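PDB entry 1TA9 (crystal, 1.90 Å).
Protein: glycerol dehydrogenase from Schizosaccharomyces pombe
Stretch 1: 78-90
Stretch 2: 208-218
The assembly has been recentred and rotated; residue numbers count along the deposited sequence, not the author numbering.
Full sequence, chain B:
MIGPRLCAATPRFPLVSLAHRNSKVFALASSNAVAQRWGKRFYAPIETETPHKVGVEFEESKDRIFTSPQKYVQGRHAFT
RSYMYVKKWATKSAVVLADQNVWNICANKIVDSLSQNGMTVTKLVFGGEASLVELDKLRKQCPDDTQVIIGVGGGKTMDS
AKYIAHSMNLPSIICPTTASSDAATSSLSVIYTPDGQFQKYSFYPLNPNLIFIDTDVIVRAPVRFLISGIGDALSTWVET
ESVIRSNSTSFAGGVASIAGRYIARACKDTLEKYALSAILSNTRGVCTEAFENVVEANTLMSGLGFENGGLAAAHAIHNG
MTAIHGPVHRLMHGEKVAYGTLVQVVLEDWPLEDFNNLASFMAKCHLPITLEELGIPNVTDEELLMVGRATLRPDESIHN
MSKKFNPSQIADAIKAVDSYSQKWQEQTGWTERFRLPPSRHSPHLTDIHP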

# COMPACT_ATOMS: atom_id res chain seq x y z
N ALA B 78 -13.57 -42.61 -10.04
CA ALA B 78 -12.26 -43.22 -9.90
C ALA B 78 -12.31 -44.70 -9.53
O ALA B 78 -11.46 -45.47 -9.97
CB ALA B 78 -11.43 -42.46 -8.88
N PHE B 79 -13.28 -45.10 -8.72
CA PHE B 79 -13.38 -46.51 -8.33
C PHE B 79 -13.52 -47.44 -9.54
O PHE B 79 -13.25 -48.63 -9.43
CB PHE B 79 -14.54 -46.74 -7.36
CG PHE B 79 -14.32 -46.18 -5.98
CD1 PHE B 79 -13.04 -45.88 -5.52
CD2 PHE B 79 -15.40 -45.97 -5.12
CE1 PHE B 79 -12.84 -45.39 -4.23
CE2 PHE B 79 -15.21 -45.49 -3.83
CZ PHE B 79 -13.92 -45.19 -3.38
N THR B 80 -13.95 -46.90 -10.68
CA THR B 80 -14.10 -47.72 -11.88
C THR B 80 -12.74 -47.92 -12.55
O THR B 80 -12.63 -48.63 -13.54
CB THR B 80 -15.06 -47.08 -12.91
OG1 THR B 80 -14.51 -45.84 -13.38
CG2 THR B 80 -16.43 -46.83 -12.29
N ARG B 81 -11.72 -47.27 -11.99
CA ARG B 81 -10.35 -47.37 -12.49
C ARG B 81 -9.46 -47.91 -11.38
O ARG B 81 -8.25 -47.66 -11.37
CB ARG B 81 -9.84 -45.98 -12.91
CG ARG B 81 -10.56 -45.34 -14.09
CD ARG B 81 -9.94 -44.00 -14.45
NE ARG B 81 -10.32 -42.93 -13.52
CZ ARG B 81 -11.51 -42.34 -13.50
NH1 ARG B 81 -12.45 -42.71 -14.36
NH2 ARG B 81 -11.76 -41.38 -12.63
N SER B 82 -10.04 -48.67 -10.46
CA SER B 82 -9.30 -49.23 -9.33
C SER B 82 -8.04 -50.02 -9.67
O SER B 82 -6.97 -49.75 -9.12
CB SER B 82 -10.22 -50.10 -8.48
OG SER B 82 -11.27 -49.33 -7.92
N TYR B 83 -8.16 -51.00 -10.56
CA TYR B 83 -7.01 -51.83 -10.91
C TYR B 83 -5.78 -51.04 -11.32
O TYR B 83 -4.66 -51.36 -10.94
CB TYR B 83 -7.37 -52.82 -12.02
CG TYR B 83 -6.26 -53.80 -12.31
CD1 TYR B 83 -5.41 -53.62 -13.39
CD2 TYR B 83 -6.04 -54.89 -11.47
CE1 TYR B 83 -4.35 -54.50 -13.63
CE2 TYR B 83 -4.99 -55.77 -11.69
CZ TYR B 83 -4.15 -55.57 -12.78
OH TYR B 83 -3.10 -56.44 -13.00
N MET B 84 -6.00 -50.00 -12.12
CA MET B 84 -4.95 -49.12 -12.62
C MET B 84 -4.00 -48.65 -11.52
O MET B 84 -2.80 -48.48 -11.74
CB MET B 84 -5.62 -47.92 -13.29
CG MET B 84 -4.73 -46.76 -13.61
SD MET B 84 -5.75 -45.49 -14.39
CE MET B 84 -4.47 -44.39 -15.00
N TYR B 85 -4.54 -48.45 -10.32
CA TYR B 85 -3.75 -47.99 -9.20
C TYR B 85 -3.40 -49.15 -8.26
O TYR B 85 -2.26 -49.28 -7.81
CB TYR B 85 -4.51 -46.91 -8.45
CG TYR B 85 -4.91 -45.75 -9.34
CD1 TYR B 85 -3.95 -44.85 -9.81
CD2 TYR B 85 -6.23 -45.56 -9.73
CE1 TYR B 85 -4.31 -43.79 -10.65
CE2 TYR B 85 -6.60 -44.51 -10.57
CZ TYR B 85 -5.63 -43.63 -11.03
OH TYR B 85 -5.98 -42.59 -11.85
N VAL B 86 -4.39 -49.99 -7.97
CA VAL B 86 -4.17 -51.11 -7.07
C VAL B 86 -3.07 -52.04 -7.56
O VAL B 86 -2.35 -52.63 -6.75
CB VAL B 86 -5.47 -51.94 -6.89
CG1 VAL B 86 -5.19 -53.19 -6.07
CG2 VAL B 86 -6.53 -51.10 -6.22
N LYS B 87 -2.92 -52.15 -8.88
CA LYS B 87 -1.91 -53.04 -9.46
C LYS B 87 -0.49 -52.74 -9.00
O LYS B 87 0.41 -53.58 -9.14
CB LYS B 87 -1.98 -53.00 -10.99
CG LYS B 87 -1.43 -51.73 -11.63
CD LYS B 87 -1.54 -51.80 -13.14
CE LYS B 87 -0.90 -50.58 -13.81
NZ LYS B 87 -1.03 -50.63 -15.29
N LYS B 88 -0.27 -51.53 -8.47
CA LYS B 88 1.05 -51.14 -8.00
C LYS B 88 1.45 -51.94 -6.76
O LYS B 88 2.64 -52.10 -6.47
CB LYS B 88 1.08 -49.65 -7.67
CG LYS B 88 0.89 -48.73 -8.87
CD LYS B 88 0.77 -47.27 -8.44
CE LYS B 88 0.62 -46.34 -9.64
NZ LYS B 88 1.88 -46.27 -10.44
N TRP B 89 0.46 -52.46 -6.04
CA TRP B 89 0.73 -53.23 -4.83
C TRP B 89 0.25 -54.68 -4.91
O TRP B 89 0.80 -55.55 -4.23
CB TRP B 89 0.06 -52.57 -3.62
CG TRP B 89 0.63 -51.23 -3.29
CD1 TRP B 89 1.73 -50.97 -2.54
CD2 TRP B 89 0.14 -49.97 -3.76
NE1 TRP B 89 1.97 -49.61 -2.51
CE2 TRP B 89 1.01 -48.98 -3.25
CE3 TRP B 89 -0.94 -49.59 -4.56
CZ2 TRP B 89 0.83 -47.62 -3.53
CZ3 TRP B 89 -1.12 -48.23 -4.83
CH2 TRP B 89 -0.24 -47.27 -4.31
N ALA B 90 -0.77 -54.93 -5.72
CA ALA B 90 -1.31 -56.28 -5.85
C ALA B 90 -1.96 -56.54 -7.20
O ALA B 90 -2.76 -55.73 -7.68
CB ALA B 90 -2.32 -56.53 -4.74
N PRO B 208 -0.47 -45.11 5.35
CA PRO B 208 -1.16 -46.03 4.46
C PRO B 208 -0.49 -45.82 3.10
O PRO B 208 -0.02 -44.72 2.82
CB PRO B 208 -2.60 -45.52 4.47
CG PRO B 208 -2.73 -44.99 5.87
CD PRO B 208 -1.42 -44.26 6.09
N ASN B 209 -0.46 -46.85 2.27
CA ASN B 209 0.22 -46.73 0.99
C ASN B 209 -0.51 -45.90 -0.06
O ASN B 209 0.12 -45.12 -0.78
CB ASN B 209 0.53 -48.12 0.45
CG ASN B 209 1.28 -48.96 1.47
OD1 ASN B 209 0.71 -49.44 2.45
ND2 ASN B 209 2.58 -49.14 1.25
N LEU B 210 -1.82 -46.06 -0.14
CA LEU B 210 -2.61 -45.31 -1.11
C LEU B 210 -3.93 -44.82 -0.52
O LEU B 210 -4.62 -45.57 0.16
CB LEU B 210 -2.94 -46.18 -2.33
CG LEU B 210 -4.03 -45.69 -3.29
CD1 LEU B 210 -3.55 -44.48 -4.07
CD2 LEU B 210 -4.42 -46.81 -4.25
N ILE B 211 -4.23 -43.55 -0.75
CA ILE B 211 -5.51 -42.97 -0.33
C ILE B 211 -6.20 -42.81 -1.68
O ILE B 211 -5.70 -42.10 -2.56
CB ILE B 211 -5.34 -41.62 0.39
CG1 ILE B 211 -5.04 -41.83 1.88
CG2 ILE B 211 -6.65 -40.84 0.32
CD1 ILE B 211 -3.93 -42.81 2.19
N PHE B 212 -7.33 -43.48 -1.85
CA PHE B 212 -8.06 -43.52 -3.11
C PHE B 212 -9.46 -42.96 -2.89
O PHE B 212 -10.25 -43.53 -2.14
CB PHE B 212 -8.10 -44.99 -3.56
CG PHE B 212 -8.61 -45.22 -4.95
CD1 PHE B 212 -8.36 -44.31 -5.97
CD2 PHE B 212 -9.29 -46.39 -5.26
CE1 PHE B 212 -8.78 -44.57 -7.28
CE2 PHE B 212 -9.72 -46.66 -6.55
CZ PHE B 212 -9.46 -45.75 -7.57
N ILE B 213 -9.77 -41.85 -3.56
CA ILE B 213 -11.06 -41.19 -3.39
C ILE B 213 -11.86 -41.02 -4.67
O ILE B 213 -11.36 -40.47 -5.65
CB ILE B 213 -10.88 -39.78 -2.79
CG1 ILE B 213 -10.07 -39.86 -1.50
CG2 ILE B 213 -12.25 -39.13 -2.53
CD1 ILE B 213 -9.72 -38.50 -0.92
N ASP B 214 -13.10 -41.49 -4.66
CA ASP B 214 -13.98 -41.35 -5.81
C ASP B 214 -14.90 -40.18 -5.45
O ASP B 214 -15.76 -40.29 -4.58
CB ASP B 214 -14.79 -42.63 -6.03
CG ASP B 214 -15.67 -42.57 -7.27
OD1 ASP B 214 -15.86 -43.62 -7.93
OD2 ASP B 214 -16.19 -41.48 -7.59
N THR B 215 -14.71 -39.05 -6.13
CA THR B 215 -15.49 -37.86 -5.83
C THR B 215 -16.97 -37.92 -6.21
O THR B 215 -17.75 -37.06 -5.81
CB THR B 215 -14.84 -36.62 -6.45
OG1 THR B 215 -14.56 -36.85 -7.83
CG2 THR B 215 -13.53 -36.31 -5.72
N ASP B 216 -17.37 -38.94 -6.98
CA ASP B 216 -18.79 -39.06 -7.32
C ASP B 216 -19.49 -39.57 -6.06
O ASP B 216 -20.64 -39.23 -5.79
CB ASP B 216 -19.00 -40.04 -8.47
CG ASP B 216 -20.44 -40.04 -8.97
OD1 ASP B 216 -21.18 -40.99 -8.66
OD2 ASP B 216 -20.82 -39.07 -9.66
N VAL B 217 -18.77 -40.39 -5.30
CA VAL B 217 -19.31 -40.91 -4.05
C VAL B 217 -19.35 -39.77 -3.03
O VAL B 217 -20.33 -39.62 -2.29
CB VAL B 217 -18.43 -42.04 -3.49
CG1 VAL B 217 -18.91 -42.46 -2.11
CG2 VAL B 217 -18.44 -43.23 -4.45
N ILE B 218 -18.30 -38.97 -3.01
CA ILE B 218 -18.22 -37.86 -2.08
C ILE B 218 -19.31 -36.81 -2.33
O ILE B 218 -19.97 -36.35 -1.39
CB ILE B 218 -16.83 -37.16 -2.15
CG1 ILE B 218 -15.70 -38.18 -1.97
CG2 ILE B 218 -16.74 -36.08 -1.09
CD1 ILE B 218 -15.79 -39.00 -0.69

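A short helical segment can be fastened to a strand by one polar anchor and a row of hydrophobic side chains, and glycerol dehydrogenase offers a compact example. The helix that includes Y83 to Y85 runs nearly antiparallel to strand 210-214, at 168°, and the two stretches together bury 609 Å². On the strand, L210, F212 and D214 point toward stretch 1, as the alternation of an extended chain dictates.

The first contact is at A78, where the backbones lie close: its CA is 4.8 Å from CA of D214, and A78 CB packs 3.7 Å from F212 CE1. Next comes the anchor. The backbone N of F79 donates a hydrogen bond to OD1 of D214, 3.1 Å away, the only one between the stretches. Aspartate suits this place because its two oxygens serve both stretches: OD1 takes N of F79, and OD2 of D214 accepts from N of D216 at 2.9 Å, capping the helix that follows the strand. The same residue also lays its CB over the face of the F79 ring, 3.4 Å from the centroid.

The F79 ring in turn presents its edge to the face of F212 in an offset edge-to-face pair, with CD1 of F79 3.6 Å from CE2 of F212, and reaches V217 through a looser apolar contact. T80 points away and is exposed. S82 turns its hydroxyl back to its own stretch, OG donating to O of F79 at 2.6 Å, so this polar group is satisfied even though OG sits 3.4 Å from F212 CE2, at the ring edge.

One helical turn on, Y85 sets CD2 3.7 Å from CE1 of F212, making F212, the residue most covered here, a shared hub. Finally W89 extends the contact to the start of the strand, its CH2 3.5 Å from CB of L210 and its NE1 3.6 Å from CB of N209.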